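Local atomic coordinates of 1,4-beta-N-Acetylmuramidase M1 (PDB entry 1JFX), a protein that hydrolyses the beta-1,4 linkages between N-acetylmuramic acid and N-acetyl-D-glucosamine in peptidoglycan, as a secreted bacteriolytic lysozyme that also has diacetylmuramidase activity. Residues 149-152 with 153-156; 114-117 with 118-122; 8-11 with 12-16; 48-51 with 52-56. All coordinates share one frame; numbering follows the deposited sequence.

Interaction 1 (149-152 with 153-156); sequences GSWN and GMAA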
loop_
_atom_site.group_PDB
_atom_site.type_symbol
_atom_site.label_atom_id
_atom_site.label_comp_id
_atom_site.label_asym_id
_atom_site.label_seq_id
_atom_site.Cartn_x
_atom_site.Cartn_y
_atom_site.Cartn_z
ATOM N N GLY A 149 2.373 -7.510 18.368
ATOM C CA GLY A 149 3.034 -7.360 19.650
ATOM C C GLY A 149 4.199 -6.392 19.561
ATOM O O GLY A 149 5.289 -6.676 20.069
ATOM N N SER A 150 3.967 -5.252 18.912
ATOM C CA SER A 150 4.962 -4.195 18.749
ATOM C C SER A 150 6.266 -4.740 18.176
ATOM O O SER A 150 7.347 -4.464 18.677
ATOM C CB SER A 150 5.226 -3.509 20.095
ATOM O OG SER A 150 4.017 -2.997 20.636
ATOM N N TRP A 151 6.148 -5.488 17.085
ATOM C CA TRP A 151 7.293 -6.131 16.449
ATOM C C TRP A 151 8.234 -5.199 15.676
ATOM O O TRP A 151 7.780 -4.369 14.881
ATOM C CB TRP A 151 6.748 -7.231 15.527
ATOM C CG TRP A 151 7.756 -8.162 14.904
ATOM C CD1 TRP A 151 8.858 -8.717 15.494
ATOM C CD2 TRP A 151 7.677 -8.729 13.591
ATOM N NE1 TRP A 151 9.470 -9.602 14.628
ATOM C CE2 TRP A 151 8.762 -9.627 13.454
ATOM C CE3 TRP A 151 6.788 -8.571 12.517
ATOM C CZ2 TRP A 151 8.979 -10.361 12.282
ATOM C CZ3 TRP A 151 7.005 -9.305 11.352
ATOM C CH2 TRP A 151 8.089 -10.185 11.249
ATOM N N ASN A 152 9.546 -5.335 15.918
ATOM C CA ASN A 152 10.556 -4.533 15.221
ATOM C C ASN A 152 11.165 -5.310 14.039
ATOM O O ASN A 152 12.023 -4.800 13.325
ATOM C CB ASN A 152 11.700 -4.138 16.176
ATOM C CG ASN A 152 12.752 -3.244 15.504
ATOM O OD1 ASN A 152 12.459 -2.117 15.097
ATOM N ND2 ASN A 152 13.981 -3.747 15.387
ATOM N N GLY A 153 10.689 -6.532 13.827
ATOM C CA GLY A 153 11.238 -7.388 12.790
ATOM C C GLY A 153 11.183 -6.980 11.334
ATOM O O GLY A 153 11.892 -7.559 10.498
ATOM N N MET A 154 10.348 -6.006 11.006
ATOM C CA MET A 154 10.259 -5.566 9.621
ATOM C C MET A 154 10.914 -4.215 9.429
ATOM O O MET A 154 10.868 -3.668 8.338
ATOM C CB MET A 154 8.794 -5.482 9.166
ATOM C CG MET A 154 8.044 -6.790 9.267
ATOM S SD MET A 154 8.818 -8.122 8.314
ATOM C CE MET A 154 8.439 -7.614 6.623
ATOM N N ALA A 155 11.538 -3.677 10.480
ATOM C CA ALA A 155 12.170 -2.360 10.374
ATOM C C ALA A 155 13.158 -2.235 9.220
ATOM O O ALA A 155 13.190 -1.209 8.536
ATOM C CB ALA A 155 12.861 -1.995 11.698
ATOM N N ALA A 156 13.953 -3.274 8.982
ATOM C CA ALA A 156 14.929 -3.207 7.897
ATOM C C ALA A 156 14.455 -3.917 6.639
ATOM O O ALA A 156 15.200 -3.995 5.663
ATOM C CB ALA A 156 16.261 -3.797 8.349
HETATM O O HOH W 1 8.876 -4.037 12.306
#
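The backbone from Asn-152 to Ala-155 folds into a type I beta turn. Ala-155 N donates to Asn-152 O at 3.1 Å and closes it. The bond is nearly straight at the hydrogen (164°), but the donor stands well above the carbonyl plane, off the lone pairs. A water spans the same stretch. It donates to Trp-151 O at 2.8 Å and accepts from Met-154 N. Trp-144 NE1 also bonds Trp-151 O, so two donors grip this carbonyl.

The indole of Trp-151 carries most of the side-chain contact. Its CG is anti to the backbone N (chi1 -172°), which brings the ring round beside its own carbonyl and against the turn. Gly-153 CA lies over one face, 3.5 Å from the centroid of the five-membered ring, as a CH-pi contact. Gly-153 N meets the same ring 3.3 Å from Trp-151 CD1. Glycine has no side chain to hold the ring off, so the indole can pack this close to the backbone. Met-154 approaches the six-membered ring obliquely. Its CG is 3.4 Å from Trp-151 CZ3, and its SD is 4.4 Å from the centroid of that ring, a Met-aromatic contact. On the turn itself, Asn-152 OD1 touches Ala-155 CB at 3.4 Å. Both Trp-151 and Met-154 pack on Ile-120 of helix 113-131.

This is a type I turn whose glycine packs against a tryptophan by CH-pi contact. It lies in the loop between helix 141-148 and strand 160-163 of the glycosyl hydrolase family 25 barrel, away from the predicted active-site residues.

Interaction 2 (114-117 with 118-122); sequences TQMR and TWIND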
loop_
_atom_site.group_PDB
_atom_site.type_symbol
_atom_site.label_atom_id
_atom_site.label_comp_id
_atom_site.label_asym_id
_atom_site.label_seq_id
_atom_site.Cartn_x
_atom_site.Cartn_y
_atom_site.Cartn_z
ATOM N N THR A 114 2.928 -14.380 17.400
ATOM C CA THR A 114 4.020 -15.092 16.751
ATOM C C THR A 114 3.598 -15.602 15.365
ATOM O O THR A 114 4.375 -15.533 14.405
ATOM C CB THR A 114 4.516 -16.279 17.624
ATOM O OG1 THR A 114 5.058 -15.766 18.850
ATOM C CG2 THR A 114 5.598 -17.072 16.895
ATOM N N GLN A 115 2.378 -16.118 15.246
ATOM C CA GLN A 115 1.913 -16.605 13.948
ATOM C C GLN A 115 1.757 -15.453 12.965
ATOM O O GLN A 115 1.977 -15.618 11.762
ATOM C CB GLN A 115 0.571 -17.324 14.071
ATOM C CG GLN A 115 0.632 -18.650 14.807
ATOM C CD GLN A 115 -0.754 -19.210 15.048
ATOM O OE1 GLN A 115 -1.644 -18.499 15.525
ATOM N NE2 GLN A 115 -0.951 -20.487 14.719
ATOM N N MET A 116 1.367 -14.290 13.474
ATOM C CA MET A 116 1.167 -13.144 12.599
ATOM C C MET A 116 2.516 -12.650 12.108
ATOM O O MET A 116 2.644 -12.242 10.957
ATOM C CB MET A 116 0.434 -12.018 13.332
ATOM C CG MET A 116 0.095 -10.825 12.435
ATOM S SD MET A 116 -0.992 -11.247 11.059
ATOM C CE MET A 116 -2.588 -11.335 11.933
ATOM N N ARG A 117 3.523 -12.678 12.978
ATOM C CA ARG A 117 4.857 -12.260 12.566
ATOM C C ARG A 117 5.314 -13.179 11.438
ATOM O O ARG A 117 5.850 -12.726 10.432
ATOM C CB ARG A 117 5.838 -12.353 13.734
ATOM C CG ARG A 117 5.573 -11.316 14.796
ATOM C CD ARG A 117 6.536 -11.441 15.959
ATOM N NE ARG A 117 6.259 -10.420 16.963
ATOM C CZ ARG A 117 7.081 -10.125 17.966
ATOM N NH1 ARG A 117 8.227 -10.780 18.100
ATOM N NH2 ARG A 117 6.771 -9.151 18.814
ATOM N N THR A 118 5.100 -14.480 11.615
ATOM C CA THR A 118 5.485 -15.452 10.598
ATOM C C THR A 118 4.747 -15.191 9.293
ATOM O O THR A 118 5.347 -15.234 8.220
ATOM C CB THR A 118 5.187 -16.885 11.077
ATOM O OG1 THR A 118 6.012 -17.171 12.213
ATOM C CG2 THR A 118 5.481 -17.915 9.969
ATOM N N TRP A 119 3.452 -14.914 9.392
ATOM C CA TRP A 119 2.633 -14.662 8.206
ATOM C C TRP A 119 3.183 -13.477 7.399
ATOM O O TRP A 119 3.319 -13.548 6.167
ATOM C CB TRP A 119 1.178 -14.387 8.635
ATOM C CG TRP A 119 0.160 -14.538 7.514
ATOM C CD1 TRP A 119 -0.638 -15.620 7.281
ATOM C CD2 TRP A 119 -0.139 -13.587 6.475
ATOM N NE1 TRP A 119 -1.417 -15.409 6.163
ATOM C CE2 TRP A 119 -1.127 -14.169 5.649
ATOM C CE3 TRP A 119 0.334 -12.299 6.162
ATOM C CZ2 TRP A 119 -1.650 -13.509 4.527
ATOM C CZ3 TRP A 119 -0.186 -11.640 5.044
ATOM C CH2 TRP A 119 -1.164 -12.248 4.243
ATOM N N ILE A 120 3.489 -12.385 8.095
ATOM C CA ILE A 120 4.016 -11.187 7.446
ATOM C C ILE A 120 5.405 -11.471 6.871
ATOM O O ILE A 120 5.728 -11.056 5.760
ATOM C CB ILE A 120 4.071 -10.012 8.458
ATOM C CG1 ILE A 120 2.646 -9.600 8.842
ATOM C CG2 ILE A 120 4.840 -8.833 7.858
ATOM C CD1 ILE A 120 2.560 -8.746 10.113
ATOM N N ASN A 121 6.226 -12.198 7.619
ATOM C CA ASN A 121 7.563 -12.520 7.133
ATOM C C ASN A 121 7.469 -13.377 5.866
ATOM O O ASN A 121 8.238 -13.194 4.911
ATOM C CB ASN A 121 8.343 -13.285 8.200
ATOM C CG ASN A 121 9.823 -13.304 7.917
ATOM O OD1 ASN A 121 10.462 -12.253 7.868
ATOM N ND2 ASN A 121 10.377 -14.490 7.721
ATOM N N ASP A 122 6.519 -14.312 5.858
ATOM C CA ASP A 122 6.333 -15.190 4.710
ATOM C C ASP A 122 5.858 -14.400 3.491
ATOM O O ASP A 122 6.315 -14.643 2.367
ATOM C CB ASP A 122 5.326 -16.302 5.030
ATOM C CG ASP A 122 5.890 -17.360 5.974
ATOM O OD1 ASP A 122 7.114 -17.357 6.228
ATOM O OD2 ASP A 122 5.097 -18.213 6.440
#
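Met-116 overlaps Ile-120 one turn further along the helix, with Met-116 CG 4.0 Å from Ile-120 CD1. The two side chains meet at a slant. The Met-116 chain is bent at chi2 and chi3, and CG makes its closest approach to the isoleucine side chain. Ile-120 also folds over the backbone it is bonded to: its CG1 is 3.4 Å from Met-116 O. The same oxygen accepts Ile-120 N at 3.0 Å. The bond from Trp-119 N to Gln-115 O (2.9 Å) and that from Asn-121 N to Arg-117 O (2.9 Å) continue the regular alpha-helical pattern. This is helix 113-131, the crossover of the beta-alpha-beta unit between strands 96-98 and 136-139.

The buried side of the helix faces helix 141-148, where Met-116 packs on Trp-143 and Ile-120 on Trp-144. Trp-119 turns another way. Its CG lies anti to the backbone N (chi1 -162°), and the indole leaves the 114-117 segment to reach Pro-67 and Gln-75, with NE1 bonded to Ser-70 O. Its side chain is about 9 Å from that of Asp-98, a predicted active-site residue. Arg-117 is extended from CG to NE and reaches the C-terminal end of helix 141-148. There its NE donates to Thr-148 O, and NH2 makes a weak bond to Gly-149 O.

Interaction 3 (8-11 with 12-16); sequences IDVS and HWQGS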
loop_
_atom_site.group_PDB
_atom_site.type_symbol
_atom_site.label_atom_id
_atom_site.label_comp_id
_atom_site.label_asym_id
_atom_site.label_seq_id
_atom_site.Cartn_x
_atom_site.Cartn_y
_atom_site.Cartn_z
ATOM N N ILE A 8 -2.544 9.584 -4.074
ATOM C CA ILE A 8 -3.827 9.059 -3.613
ATOM C C ILE A 8 -3.783 7.549 -3.672
ATOM O O ILE A 8 -2.814 6.968 -4.150
ATOM C CB ILE A 8 -5.012 9.524 -4.511
ATOM C CG1 ILE A 8 -4.810 9.044 -5.957
ATOM C CG2 ILE A 8 -5.155 11.053 -4.462
ATOM C CD1 ILE A 8 -6.019 9.323 -6.869
ATOM N N ASP A 9 -4.800 6.904 -3.119
ATOM C CA ASP A 9 -4.917 5.450 -3.252
ATOM C C ASP A 9 -6.397 5.249 -3.499
ATOM O O ASP A 9 -7.240 6.002 -2.982
ATOM C CB ASP A 9 -4.401 4.660 -2.038
ATOM C CG ASP A 9 -5.165 4.939 -0.767
ATOM O OD1 ASP A 9 -6.242 4.330 -0.539
ATOM O OD2 ASP A 9 -4.664 5.773 0.010
ATOM N N VAL A 10 -6.714 4.274 -4.338
ATOM C CA VAL A 10 -8.099 4.041 -4.715
ATOM C C VAL A 10 -8.404 2.567 -4.900
ATOM O O VAL A 10 -7.504 1.751 -5.008
ATOM C CB VAL A 10 -8.422 4.710 -6.077
ATOM C CG1 VAL A 10 -8.101 6.186 -6.038
ATOM C CG2 VAL A 10 -7.611 4.039 -7.193
ATOM N N SER A 11 -9.699 2.258 -4.948
ATOM C CA SER A 11 -10.182 0.907 -5.181
ATOM C C SER A 11 -11.459 1.084 -5.996
ATOM O O SER A 11 -11.775 2.195 -6.424
ATOM C CB SER A 11 -10.495 0.181 -3.872
ATOM O OG SER A 11 -11.594 0.769 -3.186
ATOM N N HIS A 12 -12.203 0.003 -6.206
ATOM C CA HIS A 12 -13.426 0.113 -6.996
ATOM C C HIS A 12 -14.411 1.098 -6.357
ATOM O O HIS A 12 -15.300 1.607 -7.037
ATOM C CB HIS A 12 -14.103 -1.257 -7.154
ATOM C CG HIS A 12 -15.039 -1.592 -6.042
ATOM N ND1 HIS A 12 -14.606 -1.920 -4.775
ATOM C CD2 HIS A 12 -16.390 -1.575 -5.987
ATOM C CE1 HIS A 12 -15.651 -2.087 -3.985
ATOM N NE2 HIS A 12 -16.745 -1.883 -4.697
ATOM N N TRP A 13 -14.257 1.380 -5.067
ATOM C CA TRP A 13 -15.173 2.320 -4.410
ATOM C C TRP A 13 -15.126 3.709 -5.043
ATOM O O TRP A 13 -16.093 4.474 -4.948
ATOM C CB TRP A 13 -14.861 2.463 -2.919
ATOM C CG TRP A 13 -15.206 1.265 -2.089
ATOM C CD1 TRP A 13 -14.331 0.423 -1.465
ATOM C CD2 TRP A 13 -16.521 0.789 -1.763
ATOM N NE1 TRP A 13 -15.016 -0.545 -0.770
ATOM C CE2 TRP A 13 -16.361 -0.346 -0.935
ATOM C CE3 TRP A 13 -17.818 1.209 -2.092
ATOM C CZ2 TRP A 13 -17.449 -1.068 -0.426
ATOM C CZ3 TRP A 13 -18.904 0.489 -1.586
ATOM C CH2 TRP A 13 -18.709 -0.637 -0.762
ATOM N N GLN A 14 -14.004 4.044 -5.672
ATOM C CA GLN A 14 -13.855 5.347 -6.305
ATOM C C GLN A 14 -14.448 5.431 -7.711
ATOM O O GLN A 14 -14.425 6.495 -8.333
ATOM C CB GLN A 14 -12.379 5.769 -6.323
ATOM C CG GLN A 14 -11.910 6.393 -5.012
ATOM C CD GLN A 14 -12.051 5.458 -3.834
ATOM O OE1 GLN A 14 -11.470 4.374 -3.815
ATOM N NE2 GLN A 14 -12.825 5.876 -2.834
ATOM N N GLY A 15 -14.988 4.318 -8.204
ATOM C CA GLY A 15 -15.617 4.301 -9.517
ATOM C C GLY A 15 -14.725 4.639 -10.695
ATOM O O GLY A 15 -13.543 4.281 -10.716
ATOM N N SER A 16 -15.294 5.322 -11.687
ATOM C CA SER A 16 -14.551 5.717 -12.883
ATOM C C SER A 16 -13.682 6.926 -12.573
ATOM O O SER A 16 -14.179 7.963 -12.148
ATOM C CB SER A 16 -15.523 6.069 -14.011
ATOM O OG SER A 16 -14.808 6.468 -15.165
HETATM O O HOH W 2 -11.617 2.976 -9.145
HETATM O O HOH W 3 -10.618 2.949 -1.629
#
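Strand 6-10 ends at Val-10, and after Ser-11 the chain tightens into a short 3-10 turn at 12-14, where Gln-14 N donates to Ser-11 O at 3.0 Å. The side chain of Gln-14 adds a second bond. Ser-11 N donates to Gln-14 OE1 at 3.0 Å, in the plane of the amide carbonyl and with a fairly straight N-H (157°). Residues 11 and 14 are thus tied by two bonds that run in opposite directions. A bend at chi2 of Gln-14 (60°) folds the amide back onto the strand end. Here the side chains of Gln-14 and Val-10 cross at an angle, Gln-14 CG lying 4.0 Å from Val-10 CG1. A water also donates to Gln-14 OE1 at 2.7 Å and bonds Ser-11 OG, so the oxygen has two donors. The amide nitrogen reaches Asp-196 O by a weak bond, which fits the same orientation of the amide.

Ser-11 OG sits between its backbone N and carbonyl carbon. From there it accepts a weak bond from Trp-13 N at 3.3 Å and lies at the edge of the indole, 3.3 Å from Trp-13 CD1. A second water donates to both Ser-11 O and Gly-15 O.

Asp-9, a predicted active-site residue, lies just before this turn, and Asn-200 and Gln-183 both bond its OD2. Strand 6-10 runs parallel to strand 29-36 and antiparallel to strand 196-202 in the barrel sheet. Helix 19-24 packs on the strand, with Trp-19 against Ile-8 and Val-10.

Interaction 4 (48-51 with 52-56); sequences NYTN and AYNAG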
loop_
_atom_site.group_PDB
_atom_site.type_symbol
_atom_site.label_atom_id
_atom_site.label_comp_id
_atom_site.label_asym_id
_atom_site.label_seq_id
_atom_site.Cartn_x
_atom_site.Cartn_y
_atom_site.Cartn_z
ATOM N N ASN A 48 -7.518 1.182 -13.927
ATOM C CA ASN A 48 -6.793 2.172 -13.137
ATOM C C ASN A 48 -5.289 2.056 -13.356
ATOM O O ASN A 48 -4.593 3.046 -13.545
ATOM C CB ASN A 48 -7.093 2.014 -11.645
ATOM C CG ASN A 48 -8.440 2.592 -11.258
ATOM O OD1 ASN A 48 -8.909 3.553 -11.872
ATOM N ND2 ASN A 48 -9.058 2.026 -10.221
ATOM N N TYR A 49 -4.799 0.824 -13.330
ATOM C CA TYR A 49 -3.378 0.563 -13.490
ATOM C C TYR A 49 -2.883 1.064 -14.845
ATOM O O TYR A 49 -1.806 1.650 -14.944
ATOM C CB TYR A 49 -3.131 -0.938 -13.357
ATOM C CG TYR A 49 -1.703 -1.340 -13.075
ATOM C CD1 TYR A 49 -1.150 -1.182 -11.803
ATOM C CD2 TYR A 49 -0.927 -1.939 -14.063
ATOM C CE1 TYR A 49 0.153 -1.627 -11.519
ATOM C CE2 TYR A 49 0.368 -2.385 -13.797
ATOM C CZ TYR A 49 0.897 -2.228 -12.524
ATOM O OH TYR A 49 2.169 -2.696 -12.252
ATOM N N THR A 50 -3.686 0.840 -15.881
ATOM C CA THR A 50 -3.321 1.272 -17.225
ATOM C C THR A 50 -3.385 2.787 -17.353
ATOM O O THR A 50 -2.419 3.436 -17.798
ATOM C CB THR A 50 -4.278 0.642 -18.273
ATOM O OG1 THR A 50 -4.141 -0.782 -18.235
ATOM C CG2 THR A 50 -3.959 1.145 -19.692
ATOM N N ASN A 51 -4.521 3.355 -16.949
ATOM C CA ASN A 51 -4.734 4.787 -17.085
ATOM C C ASN A 51 -3.845 5.652 -16.197
ATOM O O ASN A 51 -3.436 6.736 -16.600
ATOM C CB ASN A 51 -6.218 5.103 -16.865
ATOM C CG ASN A 51 -7.117 4.406 -17.883
ATOM O OD1 ASN A 51 -6.692 4.095 -19.000
ATOM N ND2 ASN A 51 -8.365 4.171 -17.508
ATOM N N ALA A 52 -3.543 5.184 -14.999
ATOM C CA ALA A 52 -2.653 5.953 -14.130
ATOM C C ALA A 52 -1.282 6.011 -14.804
ATOM O O ALA A 52 -0.653 7.067 -14.859
ATOM C CB ALA A 52 -2.541 5.288 -12.755
ATOM N N TYR A 53 -0.823 4.879 -15.333
ATOM C CA TYR A 53 0.476 4.840 -16.004
ATOM C C TYR A 53 0.475 5.790 -17.204
ATOM O O TYR A 53 1.382 6.600 -17.361
ATOM C CB TYR A 53 0.789 3.399 -16.469
ATOM C CG TYR A 53 2.036 3.294 -17.331
ATOM C CD1 TYR A 53 2.000 3.640 -18.688
ATOM C CD2 TYR A 53 3.271 2.950 -16.775
ATOM C CE1 TYR A 53 3.160 3.667 -19.458
ATOM C CE2 TYR A 53 4.439 2.967 -17.542
ATOM C CZ TYR A 53 4.380 3.335 -18.877
ATOM O OH TYR A 53 5.536 3.444 -19.623
ATOM N N ASN A 54 -0.551 5.705 -18.045
ATOM C CA ASN A 54 -0.584 6.561 -19.228
ATOM C C ASN A 54 -0.625 8.047 -18.888
ATOM O O ASN A 54 -0.142 8.885 -19.652
ATOM C CB ASN A 54 -1.774 6.196 -20.128
ATOM C CG ASN A 54 -1.607 4.839 -20.808
ATOM O OD1 ASN A 54 -0.495 4.324 -20.925
ATOM N ND2 ASN A 54 -2.715 4.266 -21.269
ATOM N N ALA A 55 -1.197 8.379 -17.734
ATOM C CA ALA A 55 -1.285 9.779 -17.326
ATOM C C ALA A 55 0.014 10.292 -16.720
ATOM O O ALA A 55 0.129 11.481 -16.421
ATOM C CB ALA A 55 -2.414 9.954 -16.323
ATOM N N GLY A 56 0.975 9.396 -16.517
ATOM C CA GLY A 56 2.253 9.797 -15.959
ATOM C C GLY A 56 2.347 9.727 -14.446
ATOM O O GLY A 56 3.270 10.290 -13.854
HETATM O O HOH W 4 -5.200 5.735 -20.695
#
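The last turns of helix 45-54 close in a Schellman motif, with Gly-56 at positive phi. Across the contact, Ala-52 N donates to Asn-48 O at 2.8 Å, and Asn-54 N to Thr-50 O at 2.9 Å. Tyr-53 N to Tyr-49 O is weak. Ala-55 N bonds Asn-51 O at 3.0 Å, more bent at the hydrogen (141°) as the helix runs out. Gly-56 N then reaches back to Tyr-53 O.

Thr-50 and Asn-54 lie side by side and point the same way. The methyl CG2 of Thr-50 is 3.7 Å from Asn-54 ND2. Thr-50 keeps its OG1 beside the backbone N (chi1 -63°), where it bonds Ser-46 O one turn back. That leaves CG2 to face the asparagine. Ala-52 CB comes close to the carbonyl its own N is bonded to, 3.1 Å from Asn-48 O. This buried methyl rests on Trp-19 and Ile-32.

One water joins the two asparagines. It donates to Asn-51 OD1 at 2.8 Å and accepts from Asn-54 ND2 at 2.9 Å. The water meets one amide at its oxygen and the other at its nitrogen, consistent with the modelled orientation of both. The Asn-54 oxygen is turned to the edge of the Tyr-53 ring, in its plane. The side-chain amides of Asn-51 and Asn-54 are thus linked through a water, while the backbone bonds at the helix end are direct.

How the interactions relate
The four contacts form two pairs on opposite sides of the chain's centre. Interactions 1 and 2 have centres 11 Å apart and touch: Trp-151 CD1 lies 3.4 Å from Arg-117 CZ, and Met-154 CE lies 4.0 Å from Ile-120 CG2. Interactions 3 and 4 have centres 13 Å apart and meet more lightly, with Val-10 CG2 3.9 Å from Asn-48 ND2. Between the pairs the nearest atoms are about 18 to 20 Å apart. Interaction 3 holds Asp-9, and its Ser-11 side chain is about 8 Å from that of Asp-98. The side chains of Asn-48 and Met-116 lie about 10 Å from those of Asp-9 and Glu-100 respectively. All three acids are predicted active-site residues.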